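Local atomic coordinates of protein (lectin) (Hyacinthoides hispanica, PDB entry 1B2P), a protein that binds mannose as a bulb lectin of a monocot, in an all-beta chain that assembles into a tetramer. Residues L59-R64 / V75-N80; T38-L42 / T54-G60; N1-F5 / S22-L26. All coordinates share one frame; numbering follows the deposited sequence.

Contact 1: L59-R64 / V75-N80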
loop_
_atom_site.group_PDB
_atom_site.type_symbol
_atom_site.label_atom_id
_atom_site.label_comp_id
_atom_site.label_asym_id
_atom_site.label_seq_id
_atom_site.Cartn_x
_atom_site.Cartn_y
_atom_site.Cartn_z
ATOM N N LEU A 59 -15.817 24.744 -16.460
ATOM C CA LEU A 59 -16.316 24.491 -17.813
ATOM C C LEU A 59 -17.380 23.418 -17.914
ATOM O O LEU A 59 -17.920 23.141 -19.007
ATOM C CB LEU A 59 -15.218 24.185 -18.820
ATOM C CG LEU A 59 -14.215 25.354 -19.000
ATOM C CD1 LEU A 59 -13.194 25.010 -20.071
ATOM C CD2 LEU A 59 -14.954 26.648 -19.491
ATOM N N GLY A 60 -17.560 22.694 -16.833
ATOM C CA GLY A 60 -18.617 21.675 -16.880
ATOM C C GLY A 60 -18.872 21.183 -15.522
ATOM O O GLY A 60 -18.173 21.569 -14.541
ATOM N N ASN A 61 -19.863 20.273 -15.369
ATOM C CA ASN A 61 -20.127 19.622 -14.106
ATOM C C ASN A 61 -19.961 18.042 -14.159
ATOM O O ASN A 61 -20.103 17.557 -15.264
ATOM C CB ASN A 61 -21.656 19.751 -13.782
ATOM C CG ASN A 61 -22.048 21.231 -13.718
ATOM O OD1 ASN A 61 -21.462 21.899 -12.869
ATOM N ND2 ASN A 61 -22.972 21.634 -14.604
ATOM N N GLY A 62 -19.632 17.540 -13.017
ATOM C CA GLY A 62 -19.683 16.030 -12.950
ATOM C C GLY A 62 -18.679 15.424 -13.978
ATOM O O GLY A 62 -18.927 14.481 -14.729
ATOM N N CYS A 63 -17.494 16.045 -14.012
ATOM C CA CYS A 63 -16.524 15.688 -15.061
ATOM C C CYS A 63 -15.746 14.356 -14.669
ATOM O O CYS A 63 -15.644 14.018 -13.523
ATOM C CB CYS A 63 -15.421 16.801 -15.312
ATOM S SG CYS A 63 -16.454 18.317 -15.806
ATOM N N ARG A 64 -15.290 13.832 -15.785
ATOM C CA ARG A 64 -14.393 12.581 -15.582
ATOM C C ARG A 64 -13.248 12.680 -16.505
ATOM O O ARG A 64 -13.309 13.334 -17.549
ATOM C CB ARG A 64 -15.235 11.329 -15.890
ATOM C CG ARG A 64 -15.738 11.280 -17.312
ATOM C CD ARG A 64 -16.734 10.066 -17.468
ATOM N NE ARG A 64 -17.118 9.835 -18.857
ATOM C CZ ARG A 64 -18.151 10.533 -19.422
ATOM N NH1 ARG A 64 -18.794 11.498 -18.748
ATOM N NH2 ARG A 64 -18.446 10.243 -20.680
ATOM N N VAL A 75 -10.988 15.085 -20.729
ATOM C CA VAL A 75 -11.866 15.401 -19.640
ATOM C C VAL A 75 -13.313 15.711 -20.280
ATOM O O VAL A 75 -13.286 16.429 -21.246
ATOM C CB VAL A 75 -11.378 16.715 -18.958
ATOM C CG1 VAL A 75 -12.336 17.152 -17.880
ATOM C CG2 VAL A 75 -9.958 16.526 -18.365
ATOM N N ILE A 76 -14.201 14.949 -19.726
ATOM C CA ILE A 76 -15.539 14.944 -20.389
ATOM C C ILE A 76 -16.555 15.288 -19.330
ATOM O O ILE A 76 -16.515 14.880 -18.185
ATOM C CB ILE A 76 -15.875 13.517 -20.890
ATOM C CG1 ILE A 76 -14.867 13.030 -21.895
ATOM C CG2 ILE A 76 -17.312 13.581 -21.490
ATOM C CD1 ILE A 76 -15.092 11.541 -22.281
ATOM N N THR A 77 -17.573 16.164 -19.661
ATOM C CA THR A 77 -18.536 16.494 -18.609
ATOM C C THR A 77 -19.694 15.507 -18.469
ATOM O O THR A 77 -19.772 14.639 -19.312
ATOM C CB THR A 77 -19.189 17.883 -18.963
ATOM O OG1 THR A 77 -20.034 17.670 -20.112
ATOM C CG2 THR A 77 -18.117 18.892 -19.337
ATOM N N ASN A 78 -20.584 15.755 -17.535
ATOM C CA ASN A 78 -21.732 14.821 -17.388
ATOM C C ASN A 78 -22.750 15.041 -18.478
ATOM O O ASN A 78 -23.706 14.240 -18.510
ATOM C CB ASN A 78 -22.429 14.917 -16.039
ATOM C CG ASN A 78 -22.982 16.306 -15.665
ATOM O OD1 ASN A 78 -23.283 16.532 -14.477
ATOM N ND2 ASN A 78 -23.067 17.194 -16.599
ATOM N N GLU A 79 -22.580 15.924 -19.429
ATOM C CA GLU A 79 -23.349 15.993 -20.657
ATOM C C GLU A 79 -22.591 15.519 -21.861
ATOM O O GLU A 79 -22.898 15.737 -23.036
ATOM C CB GLU A 79 -23.835 17.456 -20.906
ATOM C CG GLU A 79 -24.612 18.068 -19.761
ATOM C CD GLU A 79 -26.028 17.500 -19.700
ATOM O OE1 GLU A 79 -26.580 17.164 -20.780
ATOM O OE2 GLU A 79 -26.570 17.333 -18.591
ATOM N N ASN A 80 -21.455 14.822 -21.553
ATOM C CA ASN A 80 -20.617 14.237 -22.589
ATOM C C ASN A 80 -20.102 15.276 -23.548
ATOM O O ASN A 80 -19.902 15.020 -24.737
ATOM C CB ASN A 80 -21.398 13.145 -23.332
ATOM C CG ASN A 80 -21.605 11.924 -22.476
ATOM O OD1 ASN A 80 -22.032 10.943 -23.144
ATOM N ND2 ASN A 80 -21.340 11.787 -21.189
#

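Contact 2: T38-L42 / T54-G60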
loop_
_atom_site.group_PDB
_atom_site.type_symbol
_atom_site.label_atom_id
_atom_site.label_comp_id
_atom_site.label_asym_id
_atom_site.label_seq_id
_atom_site.Cartn_x
_atom_site.Cartn_y
_atom_site.Cartn_z
ATOM N N THR A 38 -13.977 18.476 -8.534
ATOM C CA THR A 38 -15.459 18.685 -8.694
ATOM C C THR A 38 -15.761 19.854 -9.614
ATOM O O THR A 38 -16.722 19.879 -10.392
ATOM C CB THR A 38 -16.131 19.041 -7.345
ATOM O OG1 THR A 38 -15.945 17.918 -6.457
ATOM C CG2 THR A 38 -17.656 19.067 -7.450
ATOM N N ASP A 39 -14.848 20.800 -9.703
ATOM C CA ASP A 39 -15.006 21.942 -10.621
ATOM C C ASP A 39 -14.573 21.795 -12.019
ATOM O O ASP A 39 -14.534 22.651 -12.931
ATOM C CB ASP A 39 -14.321 23.235 -10.013
ATOM C CG ASP A 39 -12.821 23.246 -10.092
ATOM O OD1 ASP A 39 -12.218 22.191 -10.517
ATOM O OD2 ASP A 39 -12.056 24.201 -9.814
ATOM N N CYS A 40 -14.301 20.480 -12.422
ATOM C CA CYS A 40 -13.947 20.093 -13.740
ATOM C C CYS A 40 -12.478 20.385 -14.116
ATOM O O CYS A 40 -12.156 20.241 -15.294
ATOM C CB CYS A 40 -14.834 20.674 -14.849
ATOM S SG CYS A 40 -15.059 19.645 -16.294
ATOM N N ASN A 41 -11.612 20.847 -13.214
ATOM C CA ASN A 41 -10.221 21.076 -13.514
ATOM C C ASN A 41 -9.443 19.746 -13.122
ATOM O O ASN A 41 -9.764 19.270 -12.063
ATOM C CB ASN A 41 -9.652 22.167 -12.548
ATOM C CG ASN A 41 -8.541 22.907 -13.242
ATOM O OD1 ASN A 41 -7.890 23.908 -12.658
ATOM N ND2 ASN A 41 -8.110 22.706 -14.418
ATOM N N LEU A 42 -8.602 19.338 -14.019
ATOM C CA LEU A 42 -7.775 18.104 -13.644
ATOM C C LEU A 42 -6.401 18.660 -13.344
ATOM O O LEU A 42 -5.795 19.357 -14.185
ATOM C CB LEU A 42 -7.787 17.263 -14.934
ATOM C CG LEU A 42 -6.785 16.029 -14.877
ATOM C CD1 LEU A 42 -7.145 15.051 -13.794
ATOM C CD2 LEU A 42 -6.824 15.427 -16.254
ATOM N N THR A 54 -5.362 21.233 -16.446
ATOM C CA THR A 54 -5.941 21.398 -17.770
ATOM C C THR A 54 -6.626 22.821 -17.880
ATOM O O THR A 54 -6.775 23.192 -19.055
ATOM C CB THR A 54 -7.135 20.378 -17.917
ATOM O OG1 THR A 54 -7.977 20.382 -16.819
ATOM C CG2 THR A 54 -6.490 18.933 -17.977
ATOM N N ASN A 55 -6.713 23.494 -16.786
ATOM C CA ASN A 55 -7.319 24.857 -16.800
ATOM C C ASN A 55 -8.736 24.827 -17.326
ATOM O O ASN A 55 -9.121 25.687 -18.158
ATOM C CB ASN A 55 -6.456 25.767 -17.715
ATOM C CG ASN A 55 -5.091 25.977 -17.060
ATOM O OD1 ASN A 55 -4.071 25.920 -17.799
ATOM N ND2 ASN A 55 -5.172 26.236 -15.777
ATOM N N THR A 56 -9.522 23.877 -16.829
ATOM C CA THR A 56 -10.866 23.670 -17.316
ATOM C C THR A 56 -11.839 23.965 -16.193
ATOM O O THR A 56 -12.980 23.442 -16.198
ATOM C CB THR A 56 -11.047 22.276 -17.980
ATOM O OG1 THR A 56 -10.494 21.287 -17.043
ATOM C CG2 THR A 56 -10.396 22.291 -19.305
ATOM N N GLY A 57 -11.421 24.603 -15.064
ATOM C CA GLY A 57 -12.331 24.796 -13.935
ATOM C C GLY A 57 -13.575 25.685 -14.364
ATOM O O GLY A 57 -13.377 26.518 -15.235
ATOM N N GLY A 58 -14.722 25.232 -13.946
ATOM C CA GLY A 58 -15.986 25.944 -14.268
ATOM C C GLY A 58 -16.504 25.563 -15.636
ATOM O O GLY A 58 -17.611 26.046 -15.950
ATOM N N LEU A 59 -15.817 24.744 -16.460
ATOM C CA LEU A 59 -16.316 24.491 -17.813
ATOM C C LEU A 59 -17.380 23.418 -17.914
ATOM O O LEU A 59 -17.920 23.141 -19.007
ATOM C CB LEU A 59 -15.218 24.185 -18.820
ATOM C CG LEU A 59 -14.215 25.354 -19.000
ATOM C CD1 LEU A 59 -13.194 25.010 -20.071
ATOM C CD2 LEU A 59 -14.954 26.648 -19.491
ATOM N N GLY A 60 -17.560 22.694 -16.833
ATOM C CA GLY A 60 -18.617 21.675 -16.880
ATOM C C GLY A 60 -18.872 21.183 -15.522
ATOM O O GLY A 60 -18.173 21.569 -14.541
#

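Contact 3: N1-F5 / S22-L26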
loop_
_atom_site.group_PDB
_atom_site.type_symbol
_atom_site.label_atom_id
_atom_site.label_comp_id
_atom_site.label_asym_id
_atom_site.label_seq_id
_atom_site.Cartn_x
_atom_site.Cartn_y
_atom_site.Cartn_z
ATOM N N ASN A 1 -3.066 4.600 -5.844
ATOM C CA ASN A 1 -2.803 4.088 -7.219
ATOM C C ASN A 1 -2.014 5.102 -8.085
ATOM O O ASN A 1 -2.091 6.310 -7.816
ATOM C CB ASN A 1 -4.169 3.932 -7.852
ATOM C CG ASN A 1 -4.132 3.541 -9.325
ATOM O OD1 ASN A 1 -3.428 2.613 -9.722
ATOM N ND2 ASN A 1 -4.828 4.283 -10.128
ATOM N N ASN A 2 -1.137 4.584 -8.929
ATOM C CA ASN A 2 -0.249 5.441 -9.772
ATOM C C ASN A 2 -0.621 5.363 -11.192
ATOM O O ASN A 2 0.064 5.971 -12.018
ATOM C CB ASN A 2 1.176 4.981 -9.547
ATOM C CG ASN A 2 1.517 3.519 -9.905
ATOM O OD1 ASN A 2 2.732 3.255 -10.105
ATOM N ND2 ASN A 2 0.498 2.756 -10.075
ATOM N N ILE A 3 -1.671 4.647 -11.681
ATOM C CA ILE A 3 -1.816 4.362 -13.104
ATOM C C ILE A 3 -3.274 4.397 -13.586
ATOM O O ILE A 3 -4.160 4.053 -12.761
ATOM C CB ILE A 3 -1.216 2.957 -13.424
ATOM C CG1 ILE A 3 -1.413 2.539 -14.873
ATOM C CG2 ILE A 3 -1.951 1.903 -12.535
ATOM C CD1 ILE A 3 -0.349 1.472 -15.292
ATOM N N ILE A 4 -3.511 4.958 -14.725
ATOM C CA ILE A 4 -4.865 4.845 -15.352
ATOM C C ILE A 4 -4.628 3.990 -16.550
ATOM O O ILE A 4 -3.687 4.204 -17.355
ATOM C CB ILE A 4 -5.345 6.263 -15.821
ATOM C CG1 ILE A 4 -5.666 6.983 -14.534
ATOM C CG2 ILE A 4 -6.630 5.890 -16.633
ATOM C CD1 ILE A 4 -5.941 8.504 -14.856
ATOM N N PHE A 5 -5.475 2.951 -16.763
ATOM C CA PHE A 5 -5.453 2.207 -18.014
ATOM C C PHE A 5 -6.426 2.670 -19.063
ATOM O O PHE A 5 -7.458 3.263 -18.701
ATOM C CB PHE A 5 -5.829 0.757 -17.675
ATOM C CG PHE A 5 -4.913 0.094 -16.700
ATOM C CD1 PHE A 5 -3.823 -0.594 -17.348
ATOM C CD2 PHE A 5 -5.019 0.040 -15.342
ATOM C CE1 PHE A 5 -2.932 -1.218 -16.452
ATOM C CE2 PHE A 5 -4.112 -0.549 -14.482
ATOM C CZ PHE A 5 -3.056 -1.247 -15.063
ATOM N N SER A 22 -8.404 10.339 -7.523
ATOM C CA SER A 22 -7.032 10.888 -7.883
ATOM C C SER A 22 -6.079 9.710 -8.039
ATOM O O SER A 22 -6.367 8.585 -7.554
ATOM C CB SER A 22 -6.522 11.796 -6.828
ATOM O OG SER A 22 -6.420 11.099 -5.558
ATOM N N LEU A 23 -4.979 9.976 -8.680
ATOM C CA LEU A 23 -3.773 9.128 -8.502
ATOM C C LEU A 23 -2.958 9.794 -7.438
ATOM O O LEU A 23 -2.946 11.025 -7.311
ATOM C CB LEU A 23 -2.955 9.148 -9.786
ATOM C CG LEU A 23 -3.682 8.693 -11.060
ATOM C CD1 LEU A 23 -2.757 8.569 -12.254
ATOM C CD2 LEU A 23 -4.353 7.315 -10.846
ATOM N N GLU A 24 -2.199 9.007 -6.672
ATOM C CA GLU A 24 -1.415 9.622 -5.583
ATOM C C GLU A 24 -0.186 8.764 -5.336
ATOM O O GLU A 24 -0.371 7.530 -5.133
ATOM C CB GLU A 24 -2.196 9.754 -4.302
ATOM C CG GLU A 24 -1.442 10.209 -3.072
ATOM C CD GLU A 24 -2.355 10.277 -1.871
ATOM O OE1 GLU A 24 -2.590 9.192 -1.274
ATOM O OE2 GLU A 24 -2.902 11.333 -1.641
ATOM N N ILE A 25 0.980 9.418 -5.239
ATOM C CA ILE A 25 2.100 8.664 -4.708
ATOM C C ILE A 25 2.888 9.602 -3.759
ATOM O O ILE A 25 2.648 10.809 -3.754
ATOM C CB ILE A 25 3.049 8.333 -5.833
ATOM C CG1 ILE A 25 3.643 9.516 -6.585
ATOM C CG2 ILE A 25 2.364 7.364 -6.847
ATOM C CD1 ILE A 25 4.729 9.151 -7.586
ATOM N N LEU A 26 3.876 9.002 -3.061
ATOM C CA LEU A 26 4.695 9.815 -2.161
ATOM C C LEU A 26 6.128 9.889 -2.677
ATOM O O LEU A 26 6.632 8.890 -3.212
ATOM C CB LEU A 26 4.694 9.054 -0.814
ATOM C CG LEU A 26 3.741 9.384 0.293
ATOM C CD1 LEU A 26 2.335 9.470 -0.258
ATOM C CD2 LEU A 26 3.943 8.368 1.456
HETATM O O HOH W 1 -4.625 6.734 -5.619
HETATM O O HOH W 2 -7.213 5.960 -8.697
HETATM O O HOH W 3 -0.699 4.870 -5.129
#

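Contact 1: L59-R64 / V75-N80
Arg64 lays the flat end of its side chain over Ile76. CB of Ile76 stands 4.0 Å above the guanidinium plane, over its centre. The methyl CG2 of Ile76 lies over the same face and comes within 3.6 Å of NH2 of Arg64. The arginine leaves its backbone with CG between N and the carbonyl carbon (chi1 62°), then runs extended to NE. This carries the guanidinium along the 75-80 segment to the turn that follows Ile76. There NH1 of Arg64 gives a weak hydrogen bond to O of Thr77. The same oxygen also accepts from N of Asn80, which closes the type I turn from Thr77 to Asn80.

Beneath these side chains, Arg64 and Ile76 form an antiparallel hydrogen-bonded pair. Their two backbone bonds, Arg64 N to Ile76 O and Ile76 N to Arg64 O, are both 2.9 Å long.

The sulfur of Cys63, in a disulfide with Cys40, packs against Thr77, with SG 3.9 Å from both CA and CG2 of that residue. The methyl CG2 of Thr77 also meets CA of Gly60 at 3.7 Å. OG1 of Thr77 instead accepts from N of Glu79, making an ST turn. Further along, N of Asn78 donates to O of Asn61 at 2.9 Å. The amide of Asn78 lies against the same carbonyl, its CG 3.2 Å from O of Asn61, without a side-chain hydrogen bond.

The pairing joins the start of strand 64-67 to the end of strand 73-76, the two middle strands of a four-stranded antiparallel sheet. Leu59, Val75 and Thr77 touch Val83 of strand 82-85, outermost in the sheet within this chain. Cys63 and Val75 reach across to Met36 of strand 30-36, in another sheet.

Contact 2: T38-L42 / T54-G60
Cys40, Thr54 and Asn41 bury the most surface here. Cys40 turns its CB toward the 54-60 segment, where it lies 3.5 Å from O of Gly60. Its SG is bonded to SG of Cys63. Its backbone has a positive phi of 78°, at the bend between Asp39 and Asn41. OD1 of Asp39 bridges that bend by accepting from N of Asn41, an Asx turn.

Thr54 works through both branches. OG1 accepts from N of Leu42 at 3.1 Å and CG2 packs on CB of Leu42 at 3.7 Å. N of Thr54 donates to O of Leu42. Asn41 lies over the peptide chain from Thr54 to Gly57, its CB 3.9 Å from N of Gly57.

N of Gly58, in the type II turn from Thr56 to Leu59, donates to O of Asp39 at 2.8 Å. The contact joins the loop before strand 42-46 to the loop after strand 49-53.

The threonine hydroxyls form a directed chain. OG1 of Thr54 donates to OG1 of Thr56 at 2.7 Å, and that hydroxyl donates to O of Cys40 at 2.6 Å. The two segments are held mainly by polar bonds, and the buried threonine hydroxyls are satisfied within them.

Contact 3: N1-F5 / S22-L26
Asn1 swings its CG away from its own backbone N (chi1 174°), and Leu23 holds CG opposite its carbonyl carbon (chi1 -57°). These settings bring the amide of Asn1 across the end of the leucine, with ND2 3.2 Å from CD2 of Leu23. The amide is also tied to its own segment. ND2 of Asn1 donates to O of Ile3 at 2.7 Å, and OD1 accepts a weak bond from N of Ile3. This pair of bonds fixes the turn of the amide.

One direct backbone bond crosses the contact, from N of Glu24 to O of Asn1 at 2.9 Å. Water widens the link. One molecule joins the terminal N of Asn1 to O of Ser22, and another joins ND2 of Asn1 to the same O of Ser22.

On the apolar side, Leu23 and Ile4 cross at about a right angle, with CD2 of Leu23 3.9 Å from CG1 of Ile4. CB of Asn2 meets the methyl CG2 of Ile25 at 3.8 Å.

The contact sets the N-terminus and the start of strand 3-5 against strand 22-27; each strand is outermost in its sheet within this chain. Strand 3-5 pairs with 95-99, and strand 22-27 with 30-36. Leu23 also touches Leu97 and Leu99. Beyond the chain, Asn2 meets Asn2 of the second subunit, and Leu26 meets Leu26 of the third.

How the contacts relate
Contact 3 comes first along the chain, then contact 2, then contact 1. Contacts 1 and 2 are neighbours, with centres 8 Å apart, and share Leu59 and Gly60. The disulfide between Cys40 and Cys63 joins them, and Val75 packs on Leu42 and Thr54. Together they tie the sheet containing 30-36 and 42-46 to the sheet containing 64-67 and 73-76. Contact 3 links the first of these sheets to the third, which holds strand 3-5. Its centre is about 21 Å from that of contact 1 and 19 Å from that of contact 2. The three sheets belong to the beta-prism II fold of bulb-type lectins, and contact 3 also borders neighbouring subunits.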